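Local coordinates for protein KLLA0B12012p (Kluyveromyces lactis, PDB 6Y3P) that interacts with the mRNA decapping enzyme Dcp2 and carries this C-terminal ATP-grasp domain of the tubulin-tyrosine ligase family, which probably binds ATP, at residues 10-15 / 26-31; 61-64 / 70-73; 155-160 / 195-200; 280-285 / 295-300; 310-315 / 319-324. All coordinates share one frame; numbering follows the deposited sequence.

Interaction 1: residues 10-15 / 26-31. With SO4 (sulfate ion), chain B.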
# COMPACT_ATOMS: atom_id res chain seq x y z
N ILE A 10 27.41 -6.18 -5.38
CA ILE A 10 26.22 -5.89 -4.56
C ILE A 10 26.61 -4.79 -3.58
O ILE A 10 27.56 -4.97 -2.83
CB ILE A 10 25.62 -7.15 -3.85
CG1 ILE A 10 24.87 -8.07 -4.84
CG2 ILE A 10 24.66 -6.75 -2.70
CD1 ILE A 10 24.72 -9.54 -4.38
N VAL A 11 25.86 -3.67 -3.57
CA VAL A 11 26.08 -2.50 -2.70
C VAL A 11 24.90 -2.36 -1.72
O VAL A 11 23.76 -2.19 -2.15
CB VAL A 11 26.31 -1.18 -3.51
CG1 VAL A 11 26.60 -0.00 -2.59
CG2 VAL A 11 27.42 -1.33 -4.55
N LEU A 12 25.18 -2.45 -0.42
CA LEU A 12 24.17 -2.35 0.65
C LEU A 12 24.50 -1.13 1.51
O LEU A 12 25.32 -1.24 2.41
CB LEU A 12 24.19 -3.65 1.48
CG LEU A 12 23.08 -3.89 2.53
CD1 LEU A 12 21.67 -3.79 1.92
CD2 LEU A 12 23.26 -5.26 3.19
N THR A 13 23.90 0.02 1.18
CA THR A 13 24.14 1.33 1.83
C THR A 13 23.21 1.61 3.02
O THR A 13 23.28 2.68 3.63
CB THR A 13 24.10 2.47 0.80
OG1 THR A 13 22.80 2.52 0.20
CG2 THR A 13 25.18 2.34 -0.26
N ILE A 14 22.36 0.65 3.34
CA ILE A 14 21.45 0.75 4.46
C ILE A 14 22.21 0.69 5.78
O ILE A 14 23.11 -0.14 5.93
CB ILE A 14 20.32 -0.30 4.29
CG1 ILE A 14 19.09 0.40 3.74
CG2 ILE A 14 20.00 -1.10 5.57
CD1 ILE A 14 18.35 -0.37 2.80
N PRO A 15 21.89 1.62 6.72
CA PRO A 15 22.55 1.58 8.03
C PRO A 15 22.41 0.22 8.69
O PRO A 15 21.33 -0.39 8.64
CB PRO A 15 21.81 2.67 8.82
CG PRO A 15 21.29 3.59 7.78
CD PRO A 15 20.87 2.69 6.67
N ARG A 26 22.38 -12.22 5.01
CA ARG A 26 22.23 -13.69 5.03
C ARG A 26 21.72 -14.18 3.67
O ARG A 26 22.25 -15.14 3.11
CB ARG A 26 21.30 -14.14 6.16
CG ARG A 26 21.86 -13.83 7.55
CD ARG A 26 21.02 -14.46 8.66
NE ARG A 26 19.74 -13.77 8.90
CZ ARG A 26 19.58 -12.74 9.73
NH1 ARG A 26 20.61 -12.24 10.40
NH2 ARG A 26 18.37 -12.20 9.88
N SER A 27 20.74 -13.46 3.12
CA SER A 27 20.13 -13.73 1.84
C SER A 27 21.13 -13.52 0.67
O SER A 27 21.17 -14.34 -0.23
CB SER A 27 18.89 -12.88 1.67
OG SER A 27 18.13 -13.42 0.61
N PHE A 28 21.94 -12.42 0.71
CA PHE A 28 22.96 -12.18 -0.32
C PHE A 28 24.04 -13.27 -0.27
O PHE A 28 24.44 -13.78 -1.32
CB PHE A 28 23.59 -10.76 -0.21
CG PHE A 28 22.70 -9.62 -0.64
CD1 PHE A 28 21.87 -9.73 -1.76
CD2 PHE A 28 22.72 -8.40 0.04
CE1 PHE A 28 21.04 -8.67 -2.15
CE2 PHE A 28 21.87 -7.35 -0.34
CZ PHE A 28 21.03 -7.49 -1.44
N ARG A 29 24.46 -13.67 0.96
CA ARG A 29 25.45 -14.72 1.23
C ARG A 29 25.00 -16.07 0.67
O ARG A 29 25.77 -16.75 -0.02
CB ARG A 29 25.66 -14.86 2.76
CG ARG A 29 27.06 -14.49 3.26
CD ARG A 29 28.08 -15.63 3.16
NE ARG A 29 27.92 -16.65 4.21
CZ ARG A 29 28.75 -17.67 4.41
NH1 ARG A 29 29.83 -17.82 3.64
NH2 ARG A 29 28.52 -18.54 5.38
N LYS A 30 23.75 -16.45 0.97
CA LYS A 30 23.14 -17.73 0.61
C LYS A 30 22.86 -17.92 -0.89
O LYS A 30 23.22 -18.96 -1.44
CB LYS A 30 21.87 -17.95 1.43
CG LYS A 30 21.34 -19.38 1.43
CD LYS A 30 19.91 -19.47 1.97
CE LYS A 30 19.87 -19.67 3.47
NZ LYS A 30 18.48 -19.85 3.96
N HIS A 31 22.20 -16.94 -1.54
CA HIS A 31 21.77 -17.08 -2.93
C HIS A 31 22.69 -16.44 -3.96
O HIS A 31 22.53 -16.72 -5.16
CB HIS A 31 20.32 -16.59 -3.10
CG HIS A 31 19.37 -17.21 -2.14
ND1 HIS A 31 19.15 -18.58 -2.14
CD2 HIS A 31 18.62 -16.65 -1.18
CE1 HIS A 31 18.28 -18.80 -1.17
NE2 HIS A 31 17.93 -17.67 -0.56
S SO4 B . 19.37 -9.85 12.65
O1 SO4 B . 18.10 -9.60 11.95
O2 SO4 B . 19.57 -11.29 12.80
O3 SO4 B . 19.36 -9.22 13.96
O4 SO4 B . 20.49 -9.30 11.89

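Interaction 2: residues 61-64 / 70-73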
# COMPACT_ATOMS: atom_id res chain seq x y z
N ASP A 61 19.43 8.82 -11.72
CA ASP A 61 20.01 9.17 -13.02
C ASP A 61 20.83 8.01 -13.61
O ASP A 61 20.78 7.78 -14.81
CB ASP A 61 20.85 10.47 -12.94
CG ASP A 61 20.02 11.70 -12.58
OD1 ASP A 61 20.14 12.18 -11.43
OD2 ASP A 61 19.25 12.18 -13.44
N GLN A 62 21.56 7.27 -12.75
CA GLN A 62 22.36 6.10 -13.14
C GLN A 62 21.48 4.85 -13.39
O GLN A 62 21.94 3.88 -13.99
CB GLN A 62 23.43 5.81 -12.08
CG GLN A 62 24.73 6.52 -12.35
CD GLN A 62 25.80 5.57 -12.78
OE1 GLN A 62 25.79 5.04 -13.89
NE2 GLN A 62 26.78 5.36 -11.92
N LEU A 63 20.23 4.88 -12.91
CA LEU A 63 19.27 3.80 -13.08
C LEU A 63 18.60 3.91 -14.45
O LEU A 63 18.32 2.89 -15.08
CB LEU A 63 18.22 3.84 -11.93
CG LEU A 63 17.10 2.80 -11.90
CD1 LEU A 63 17.64 1.39 -11.64
CD2 LEU A 63 16.11 3.15 -10.83
N MET A 64 18.34 5.15 -14.89
CA MET A 64 17.70 5.38 -16.19
C MET A 64 18.69 5.50 -17.34
O MET A 64 18.27 5.44 -18.50
CB MET A 64 16.74 6.58 -16.14
CG MET A 64 17.40 7.86 -15.76
SD MET A 64 16.21 9.20 -15.85
CE MET A 64 16.77 10.22 -14.51
N HIS A 70 21.55 -1.60 -10.90
CA HIS A 70 20.24 -2.08 -10.46
C HIS A 70 20.02 -1.58 -9.08
O HIS A 70 20.96 -1.52 -8.29
CB HIS A 70 20.13 -3.61 -10.53
CG HIS A 70 20.43 -4.17 -11.90
ND1 HIS A 70 21.68 -4.01 -12.49
CD2 HIS A 70 19.64 -4.89 -12.72
CE1 HIS A 70 21.59 -4.61 -13.67
NE2 HIS A 70 20.39 -5.17 -13.85
N ALA A 71 18.82 -1.13 -8.81
CA ALA A 71 18.46 -0.56 -7.52
C ALA A 71 17.12 -1.16 -7.00
O ALA A 71 16.34 -1.72 -7.78
CB ALA A 71 18.38 0.96 -7.62
N ASN A 72 16.86 -1.01 -5.70
CA ASN A 72 15.64 -1.48 -5.05
C ASN A 72 14.53 -0.40 -5.08
O ASN A 72 13.82 -0.19 -4.11
CB ASN A 72 15.93 -1.98 -3.63
CG ASN A 72 16.34 -0.91 -2.66
OD1 ASN A 72 17.31 -0.19 -2.88
ND2 ASN A 72 15.64 -0.80 -1.54
N SER A 73 14.37 0.26 -6.23
CA SER A 73 13.32 1.25 -6.43
C SER A 73 13.07 1.48 -7.91
O SER A 73 14.01 1.38 -8.72
CB SER A 73 13.66 2.60 -5.79
OG SER A 73 12.51 3.43 -5.75

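Interaction 3: residues 155-160 / 195-200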
# COMPACT_ATOMS: atom_id res chain seq x y z
N ARG A 155 -15.72 13.48 10.42
CA ARG A 155 -17.13 13.13 10.56
C ARG A 155 -17.69 12.20 9.46
O ARG A 155 -17.33 12.31 8.29
CB ARG A 155 -17.98 14.41 10.67
CG ARG A 155 -17.73 15.20 11.96
CD ARG A 155 -18.67 16.37 12.13
NE ARG A 155 -20.06 15.96 12.35
CZ ARG A 155 -21.08 16.79 12.51
NH1 ARG A 155 -20.89 18.11 12.48
NH2 ARG A 155 -22.31 16.32 12.70
N ILE A 156 -18.59 11.30 9.88
CA ILE A 156 -19.27 10.31 9.02
C ILE A 156 -20.57 10.89 8.45
O ILE A 156 -21.28 11.65 9.13
CB ILE A 156 -19.51 8.97 9.79
CG1 ILE A 156 -18.18 8.32 10.12
CG2 ILE A 156 -20.35 7.95 8.98
CD1 ILE A 156 -18.27 7.26 11.10
N PHE A 157 -20.89 10.48 7.22
CA PHE A 157 -22.11 10.83 6.51
C PHE A 157 -22.33 9.84 5.37
O PHE A 157 -21.40 9.11 5.00
CB PHE A 157 -22.01 12.26 5.96
CG PHE A 157 -21.00 12.44 4.84
CD1 PHE A 157 -19.66 12.67 5.13
CD2 PHE A 157 -21.41 12.41 3.51
CE1 PHE A 157 -18.73 12.83 4.10
CE2 PHE A 157 -20.48 12.61 2.48
CZ PHE A 157 -19.15 12.83 2.79
N LYS A 158 -23.52 9.85 4.78
CA LYS A 158 -23.85 9.01 3.62
C LYS A 158 -24.45 9.83 2.48
O LYS A 158 -24.33 9.41 1.33
CB LYS A 158 -24.80 7.88 4.01
CG LYS A 158 -24.15 6.74 4.78
CD LYS A 158 -24.85 5.40 4.52
CE LYS A 158 -26.18 5.24 5.23
NZ LYS A 158 -26.06 5.39 6.70
N THR A 159 -25.11 10.97 2.77
CA THR A 159 -25.77 11.80 1.75
C THR A 159 -25.27 13.27 1.68
O THR A 159 -24.69 13.80 2.64
CB THR A 159 -27.30 11.76 1.93
OG1 THR A 159 -27.65 12.44 3.13
CG2 THR A 159 -27.86 10.33 1.98
N ILE A 160 -25.57 13.92 0.54
CA ILE A 160 -25.26 15.33 0.30
C ILE A 160 -25.87 16.21 1.40
O ILE A 160 -25.15 17.06 1.91
CB ILE A 160 -25.65 15.76 -1.15
CG1 ILE A 160 -24.75 15.00 -2.17
CG2 ILE A 160 -25.56 17.28 -1.33
CD1 ILE A 160 -25.02 15.14 -3.71
N PHE A 195 -10.29 19.54 2.28
CA PHE A 195 -10.84 18.33 2.92
C PHE A 195 -10.69 17.13 2.02
O PHE A 195 -10.71 17.26 0.79
CB PHE A 195 -12.34 18.48 3.24
CG PHE A 195 -12.76 19.62 4.13
CD1 PHE A 195 -13.10 20.85 3.60
CD2 PHE A 195 -12.87 19.44 5.50
CE1 PHE A 195 -13.49 21.91 4.43
CE2 PHE A 195 -13.28 20.49 6.33
CZ PHE A 195 -13.60 21.71 5.79
N ILE A 196 -10.59 15.95 2.63
CA ILE A 196 -10.60 14.69 1.90
C ILE A 196 -11.91 14.00 2.27
O ILE A 196 -12.31 14.00 3.44
CB ILE A 196 -9.34 13.80 2.10
CG1 ILE A 196 -8.06 14.51 1.58
CG2 ILE A 196 -9.51 12.42 1.40
CD1 ILE A 196 -6.71 13.93 2.07
N VAL A 197 -12.59 13.48 1.27
CA VAL A 197 -13.81 12.71 1.42
C VAL A 197 -13.36 11.29 1.07
O VAL A 197 -13.00 11.00 -0.08
CB VAL A 197 -14.97 13.23 0.56
CG1 VAL A 197 -16.15 12.26 0.59
CG2 VAL A 197 -15.40 14.63 1.03
N GLN A 198 -13.29 10.45 2.09
CA GLN A 198 -12.80 9.09 1.94
C GLN A 198 -13.92 8.09 2.22
O GLN A 198 -14.61 8.21 3.23
CB GLN A 198 -11.60 8.90 2.91
CG GLN A 198 -11.00 7.50 3.02
CD GLN A 198 -9.76 7.28 2.19
OE1 GLN A 198 -9.64 6.27 1.49
NE2 GLN A 198 -8.78 8.18 2.29
N GLU A 199 -14.06 7.07 1.36
CA GLU A 199 -15.02 5.99 1.58
C GLU A 199 -14.71 5.36 2.93
O GLU A 199 -13.54 5.14 3.28
CB GLU A 199 -14.93 4.94 0.49
CG GLU A 199 -16.02 3.90 0.61
CD GLU A 199 -16.02 2.82 -0.45
OE1 GLU A 199 -16.74 1.82 -0.25
OE2 GLU A 199 -15.35 3.00 -1.49
N TYR A 200 -15.75 5.18 3.73
CA TYR A 200 -15.60 4.65 5.08
C TYR A 200 -16.18 3.26 5.22
O TYR A 200 -17.31 3.00 4.78
CB TYR A 200 -16.18 5.66 6.09
CG TYR A 200 -16.33 5.16 7.50
CD1 TYR A 200 -15.23 5.09 8.36
CD2 TYR A 200 -17.57 4.79 8.01
CE1 TYR A 200 -15.37 4.64 9.68
CE2 TYR A 200 -17.71 4.31 9.30
CZ TYR A 200 -16.61 4.23 10.14
OH TYR A 200 -16.78 3.79 11.43

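Interaction 4: residues 280-285 / 295-300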
# COMPACT_ATOMS: atom_id res chain seq x y z
N ILE A 280 0.33 -9.10 14.47
CA ILE A 280 0.23 -10.56 14.42
C ILE A 280 0.22 -10.90 12.93
O ILE A 280 -0.35 -10.14 12.12
CB ILE A 280 -1.11 -11.06 15.08
CG1 ILE A 280 -1.35 -10.46 16.51
CG2 ILE A 280 -1.24 -12.61 15.10
CD1 ILE A 280 -0.28 -10.78 17.64
N GLU A 281 0.80 -12.05 12.57
CA GLU A 281 0.76 -12.59 11.21
C GLU A 281 -0.70 -12.93 10.93
O GLU A 281 -1.37 -13.58 11.75
CB GLU A 281 1.64 -13.85 11.08
CG GLU A 281 1.76 -14.33 9.64
CD GLU A 281 2.55 -15.60 9.38
OE1 GLU A 281 3.16 -16.14 10.33
OE2 GLU A 281 2.55 -16.06 8.21
N PHE A 282 -1.19 -12.46 9.78
CA PHE A 282 -2.56 -12.68 9.36
C PHE A 282 -3.04 -14.13 9.47
O PHE A 282 -4.13 -14.36 9.99
CB PHE A 282 -2.76 -12.15 7.94
CG PHE A 282 -4.12 -12.47 7.38
CD1 PHE A 282 -5.24 -11.78 7.81
CD2 PHE A 282 -4.27 -13.44 6.40
CE1 PHE A 282 -6.50 -12.06 7.28
CE2 PHE A 282 -5.54 -13.74 5.88
CZ PHE A 282 -6.65 -13.06 6.34
N ASP A 283 -2.23 -15.11 9.00
CA ASP A 283 -2.60 -16.53 9.01
C ASP A 283 -2.68 -17.12 10.40
O ASP A 283 -3.26 -18.19 10.57
CB ASP A 283 -1.68 -17.38 8.10
CG ASP A 283 -2.30 -18.72 7.71
OD1 ASP A 283 -3.38 -18.72 7.09
OD2 ASP A 283 -1.74 -19.77 8.11
N ALA A 284 -2.10 -16.45 11.40
CA ALA A 284 -2.16 -16.89 12.78
C ALA A 284 -3.52 -16.54 13.41
O ALA A 284 -3.75 -16.94 14.55
CB ALA A 284 -1.02 -16.25 13.58
N LEU A 285 -4.39 -15.76 12.72
CA LEU A 285 -5.71 -15.41 13.26
C LEU A 285 -6.69 -16.58 12.96
O LEU A 285 -7.23 -16.68 11.86
CB LEU A 285 -6.18 -14.07 12.69
CG LEU A 285 -5.22 -12.86 12.91
CD1 LEU A 285 -5.63 -11.67 12.03
CD2 LEU A 285 -5.16 -12.44 14.40
N GLU A 295 -9.81 -16.91 0.72
CA GLU A 295 -10.63 -16.01 -0.09
C GLU A 295 -10.06 -14.59 0.02
O GLU A 295 -10.05 -13.85 -0.98
CB GLU A 295 -12.08 -16.02 0.41
CG GLU A 295 -12.95 -17.13 -0.14
CD GLU A 295 -14.26 -17.39 0.59
OE1 GLU A 295 -14.76 -16.47 1.29
OE2 GLU A 295 -14.80 -18.52 0.46
N ILE A 296 -9.56 -14.20 1.22
CA ILE A 296 -8.93 -12.89 1.42
C ILE A 296 -7.61 -12.84 0.59
O ILE A 296 -7.27 -11.81 -0.00
CB ILE A 296 -8.75 -12.63 2.95
CG1 ILE A 296 -10.10 -12.21 3.59
CG2 ILE A 296 -7.66 -11.59 3.24
CD1 ILE A 296 -10.16 -12.32 5.24
N ARG A 297 -6.88 -13.97 0.53
CA ARG A 297 -5.63 -14.04 -0.22
C ARG A 297 -5.94 -13.95 -1.72
O ARG A 297 -5.29 -13.20 -2.43
CB ARG A 297 -4.91 -15.35 0.09
CG ARG A 297 -3.66 -15.17 0.92
CD ARG A 297 -3.22 -16.48 1.53
NE ARG A 297 -3.11 -16.30 2.97
CZ ARG A 297 -3.63 -17.13 3.88
NH1 ARG A 297 -4.26 -18.24 3.50
NH2 ARG A 297 -3.50 -16.86 5.17
N THR A 298 -6.96 -14.68 -2.19
CA THR A 298 -7.42 -14.69 -3.58
C THR A 298 -7.79 -13.27 -4.00
O THR A 298 -7.21 -12.77 -4.96
CB THR A 298 -8.50 -15.75 -3.72
OG1 THR A 298 -7.85 -16.98 -3.38
CG2 THR A 298 -9.08 -15.84 -5.15
N GLN A 299 -8.65 -12.58 -3.21
CA GLN A 299 -9.00 -11.15 -3.45
C GLN A 299 -7.77 -10.26 -3.50
O GLN A 299 -7.70 -9.38 -4.37
CB GLN A 299 -9.91 -10.60 -2.35
CG GLN A 299 -11.27 -11.25 -2.24
CD GLN A 299 -11.99 -10.72 -1.03
OE1 GLN A 299 -12.42 -9.55 -1.00
NE2 GLN A 299 -12.11 -11.55 0.01
N ILE A 300 -6.80 -10.47 -2.59
CA ILE A 300 -5.58 -9.64 -2.56
C ILE A 300 -4.76 -9.80 -3.86
O ILE A 300 -4.34 -8.80 -4.46
CB ILE A 300 -4.75 -9.88 -1.26
CG1 ILE A 300 -5.42 -9.13 -0.09
CG2 ILE A 300 -3.28 -9.43 -1.43
CD1 ILE A 300 -5.06 -9.56 1.37

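Interaction 5: residues 310-315 / 319-324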
# COMPACT_ATOMS: atom_id res chain seq x y z
N ALA A 310 -3.78 -1.66 -14.38
CA ALA A 310 -4.32 -0.29 -14.39
C ALA A 310 -3.21 0.72 -14.54
O ALA A 310 -3.24 1.51 -15.48
CB ALA A 310 -5.10 -0.02 -13.10
N ALA A 311 -2.20 0.66 -13.63
CA ALA A 311 -1.03 1.53 -13.49
C ALA A 311 -0.18 1.64 -14.74
O ALA A 311 0.23 2.74 -15.11
CB ALA A 311 -0.18 1.05 -12.33
N VAL A 312 0.10 0.51 -15.38
CA VAL A 312 0.95 0.39 -16.55
C VAL A 312 0.25 0.88 -17.83
O VAL A 312 0.90 1.55 -18.64
CB VAL A 312 1.44 -1.09 -16.64
CG1 VAL A 312 1.77 -1.53 -18.05
CG2 VAL A 312 2.61 -1.33 -15.70
N ASN A 313 -1.05 0.60 -17.97
CA ASN A 313 -1.83 0.87 -19.18
C ASN A 313 -2.61 2.19 -19.24
O ASN A 313 -3.10 2.52 -20.32
CB ASN A 313 -2.77 -0.29 -19.46
CG ASN A 313 -2.05 -1.59 -19.73
OD1 ASN A 313 -1.27 -1.70 -20.69
ND2 ASN A 313 -2.30 -2.61 -18.91
N VAL A 314 -2.72 2.95 -18.14
CA VAL A 314 -3.47 4.23 -18.14
C VAL A 314 -2.94 5.22 -19.18
O VAL A 314 -1.73 5.30 -19.43
CB VAL A 314 -3.64 4.93 -16.77
CG1 VAL A 314 -4.85 4.37 -16.02
CG2 VAL A 314 -2.38 4.84 -15.93
N ASP A 315 -3.88 5.95 -19.81
CA ASP A 315 -3.66 6.96 -20.84
C ASP A 315 -3.20 8.29 -20.21
O ASP A 315 -2.85 9.23 -20.93
CB ASP A 315 -4.94 7.19 -21.67
CG ASP A 315 -5.78 5.94 -21.91
OD1 ASP A 315 -6.38 5.43 -20.93
OD2 ASP A 315 -5.86 5.50 -23.08
N PHE A 319 2.68 4.16 -14.21
CA PHE A 319 3.80 3.46 -13.58
C PHE A 319 4.66 2.98 -14.73
O PHE A 319 4.14 2.32 -15.63
CB PHE A 319 3.27 2.29 -12.75
CG PHE A 319 4.32 1.38 -12.16
CD1 PHE A 319 5.09 1.79 -11.07
CD2 PHE A 319 4.54 0.11 -12.68
CE1 PHE A 319 6.06 0.95 -10.53
CE2 PHE A 319 5.50 -0.73 -12.12
CZ PHE A 319 6.26 -0.31 -11.06
N ARG A 320 5.95 3.37 -14.75
CA ARG A 320 6.87 2.99 -15.82
C ARG A 320 7.87 1.98 -15.28
O ARG A 320 8.84 2.36 -14.62
CB ARG A 320 7.58 4.20 -16.46
CG ARG A 320 6.61 5.20 -17.08
CD ARG A 320 7.29 6.23 -17.96
NE ARG A 320 6.36 7.28 -18.36
CZ ARG A 320 5.58 7.23 -19.44
NH1 ARG A 320 5.62 6.18 -20.25
NH2 ARG A 320 4.75 8.23 -19.71
N PRO A 321 7.61 0.68 -15.52
CA PRO A 321 8.55 -0.34 -15.05
C PRO A 321 9.88 -0.31 -15.80
O PRO A 321 9.92 -0.14 -17.02
CB PRO A 321 7.78 -1.66 -15.24
CG PRO A 321 6.38 -1.27 -15.62
CD PRO A 321 6.50 0.06 -16.27
N LEU A 322 10.96 -0.41 -15.04
CA LEU A 322 12.34 -0.47 -15.51
C LEU A 322 12.82 -1.89 -15.33
O LEU A 322 12.61 -2.49 -14.27
CB LEU A 322 13.22 0.48 -14.66
CG LEU A 322 13.35 1.94 -15.08
CD1 LEU A 322 13.53 2.09 -16.58
CD2 LEU A 322 12.19 2.78 -14.56
N LYS A 323 13.55 -2.39 -16.32
CA LYS A 323 14.16 -3.72 -16.37
C LYS A 323 15.18 -3.94 -15.22
O LYS A 323 15.32 -5.04 -14.70
CB LYS A 323 14.84 -3.90 -17.75
CG LYS A 323 15.36 -5.29 -18.05
CD LYS A 323 14.37 -6.16 -18.81
CE LYS A 323 14.54 -7.62 -18.46
NZ LYS A 323 13.26 -8.35 -18.56
N ASN A 324 15.88 -2.89 -14.84
CA ASN A 324 16.93 -2.94 -13.84
C ASN A 324 16.47 -2.50 -12.44
O ASN A 324 17.28 -2.23 -11.56
CB ASN A 324 18.17 -2.15 -14.34
CG ASN A 324 17.90 -0.72 -14.76
OD1 ASN A 324 16.81 -0.35 -15.21
ND2 ASN A 324 18.92 0.09 -14.66
O HOH W 1 3.71 2.36 -18.28

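Interaction 1: residues 10-15 / 26-31
Ile10 plants a methyl group almost squarely on the middle of the Phe28 ring: CG2 of Ile10 lies 3.7 Å from the centroid of the Phe28 ring and 12° off its normal, a CH-pi contact. The pair joins the first strand and helix of a beta-alpha-beta unit, strand 8-12, helix 21-31 and strand 37-38, in the small parallel sheet at the N-terminal end of the domain. With Ile10 CG1 beside the backbone N (chi1 -74°), CG2 is left trans to that N and directed at the helix. The other branch reaches the rim, with Ile10 CD1 3.9 Å from Phe28 CD1. Leu12, two residues further along the strand, touches the same ring from the edge, Leu12 CD1 lying 4.2 Å from Phe28 CE2. The contact is buried and wholly apolar. Val371 of helix 357-375 and Phe50 of strand 48-52 also pack on Phe28. Two residues before Phe28, Arg26 takes no part in this packing and holds a sulfate ion, probably from the crystallisation liquor, while its NH2 also forms a salt bridge with Asp364. The other bonds to the sulfate are weak; the firm one is Arg26 NH1 to O2 at 2.8 Å, with an N-H...O angle of 133°.

Interaction 2: residues 61-64 / 70-73
The backbones of Leu63 and His70 come within 6.5 Å of each other, CA to CA, where the short, weakly bonded helical turn of 61-64 lies against the end of strand 69-71. No hydrogen bond joins the two segments. They are the helix and second strand of a beta-alpha-beta unit, strand 48-52, helix 60-65 and strand 69-71, and strand 69-71 is the outermost on its side of the parallel sheet within this chain. Beyond Ala71 the chain leaves the strand and bends through Asn72, so that the carbonyl of Ser73 ends up beside the same side chain that touches Ala71. That side chain is Leu63, which carries the whole contact. Extended away from its backbone N (chi1 180°), it reaches across from the helix and divides its two methyls between the partners. Leu63 CD1 settles against the strand, 4.1 Å from Ala71 CB and 4.0 Å from Ala71 N, and it only just reaches the backbone at His70 CA. Tyr69 and Ser325 also touch Leu63, which is buried. The backbone of Ala71 bonds to Leu326, and Ser73 O accepts a hydrogen bond from Ser325 OG, so this corner is tied to the start of strand 326-335. The second methyl, Leu63 CD2, sits 3.5 Å from that same Ser73 O, a packing contact.

Interaction 3: residues 155-160 / 195-200
Ile156 is the first residue of 155-160 to touch the other strand, and it does so with the end of its side chain: CD1 of Ile156 sits over one face of the Tyr200 ring, 3.9 Å from the centroid and 28° off the normal. The methyl is displaced toward the hydroxyl-bearing side, where Ile156 CD1 is 3.5 Å from Tyr200 CE2 and 3.6 Å from Tyr200 CZ. Ile156 CG1 follows above the rim of the same face. The two segments do not pair directly. They belong to an antiparallel five-stranded sheet of this ATP-grasp domain, and the side chains meet over strand 140-145, the middle strand of the five. Ile142 of that strand and Pro247 each touch both Ile156 and Tyr200. Phe157, next in sequence, starts off pointing away from 195-200, yet its ring reaches back because CG sits between the backbone N and the carbonyl carbon (chi1 68°). Phe157 CZ meets Val197 CG1 at 3.8 Å, the methyl lying at the ring edge and the two side chains crossing at about a right angle. The Phe157 ring also meets Trp141 of the middle strand and is packed by Leu163 and Ile166 of helix 160-171. Past Lys158 the strand gives way to that helix, and Thr159 at its N-cap position uses its side chain to cap a backbone N.

Interaction 4: residues 280-285 / 295-300
Ile296 opens the contact from helix 290-313, meeting CZ of the Phe282 ring obliquely with two branches: Ile296 CG2 is 3.6 Å from Phe282 CZ, and Ile296 CD1 is 3.8 Å from that same CZ. The ring reaches the helix because Phe282 holds CG trans to its backbone N (chi1 174°). Phe282 begins the short 3-10 turn 282-284 that follows strand 279-281, and Ile217 of strand 215-224 packs on both Phe282 and Ile296. The helix thus lies against the large antiparallel sheet of the ATP-grasp domain, with the turn packed on its flank. At Arg297 the interface becomes polar. Its chain, bent at chi3, extends across to the turn and brings NH2 to the edge of the Phe282 ring, 3.7 Å from Phe282 CD2, with the ring and guanidinium planes 76° apart. The same nitrogen forms a salt bridge to Asp283, Arg297 NH2 to Asp283 OD1 at 2.7 Å. This bond is bent, 141° at the hydrogen, and comes from the anti side of the carboxylate, tilted well out of its plane. Ile300, a turn further on, faces the same way but packs on Met235, Cys219 and Phe333 of the sheet. Asp283 OD1 also pairs with Arg293, and Arg297 NH1 with Glu294; this alternation of charges would probably favour an ionised Asp283 and hold the guanidinium in place beside the ring.

Interaction 5: residues 310-315 / 319-324
Phe319 O and Val312 O are held by one water, which donates to Phe319 O at 2.7 Å and to Val312 O at 2.9 Å, so two carbonyls near the helix end share one solvent molecule. Beside it runs the direct backbone hydrogen bond between the segments, from Phe319 N to Ala311 O at 3.0 Å with an N-H...O angle of 161°. It closes the loop by which the chain leaves the C-terminal end of helix 290-313 and starts back toward strand 326-335 of the ATP-grasp domain's antiparallel sheet. The donor approaches from above the carbonyl plane, 52° out of it. Val314 is the first residue to leave helical geometry. The apolar contacts follow the same line. Ala311 CB and Phe319 CB rest against each other at 3.7 Å, directly beside the backbone bond. From there the Phe319 ring swings away and is packed by other aromatic rings, edge-to-face with Phe308 and with Tyr74 at an inclined angle between stacked and perpendicular. Val312 crosses the Phe319 side chain at a slant and sends a single methyl to two partners. Its CG2 stands at the edge of the Phe319 ring, close to the ring plane, 3.9 Å from Phe319 CD2. The chain then brings Pro321 back to Val312. Leu397, near the C-terminal end of the model, touches Val312 as well. The last contact across the loop is between Val312 CG2 and Pro321 CG, 3.8 Å apart.

In the fold
From the N terminus, the five contacts follow one another in series; none nests within or crosses another. Interaction 1 closes the strand-to-helix connection of the first beta-alpha-beta unit, and interaction 2 closes the helix-to-strand step of the next one on the same parallel sheet, their centres about 17 Å apart. Interaction 3 closes a longer excursion, through helix 160-171, in the five-stranded sheet on the opposite side of the chain's centre. Interactions 4 and 5 share helix 290-313, one on its flank and one at its C-terminal end. Segment 319-324 then runs back to interaction 2, where Asn324 ND2 probably hydrogen-bonds Leu63 O at 2.9 Å, joining the helix of the second beta-alpha-beta unit to the approach to strand 326-335.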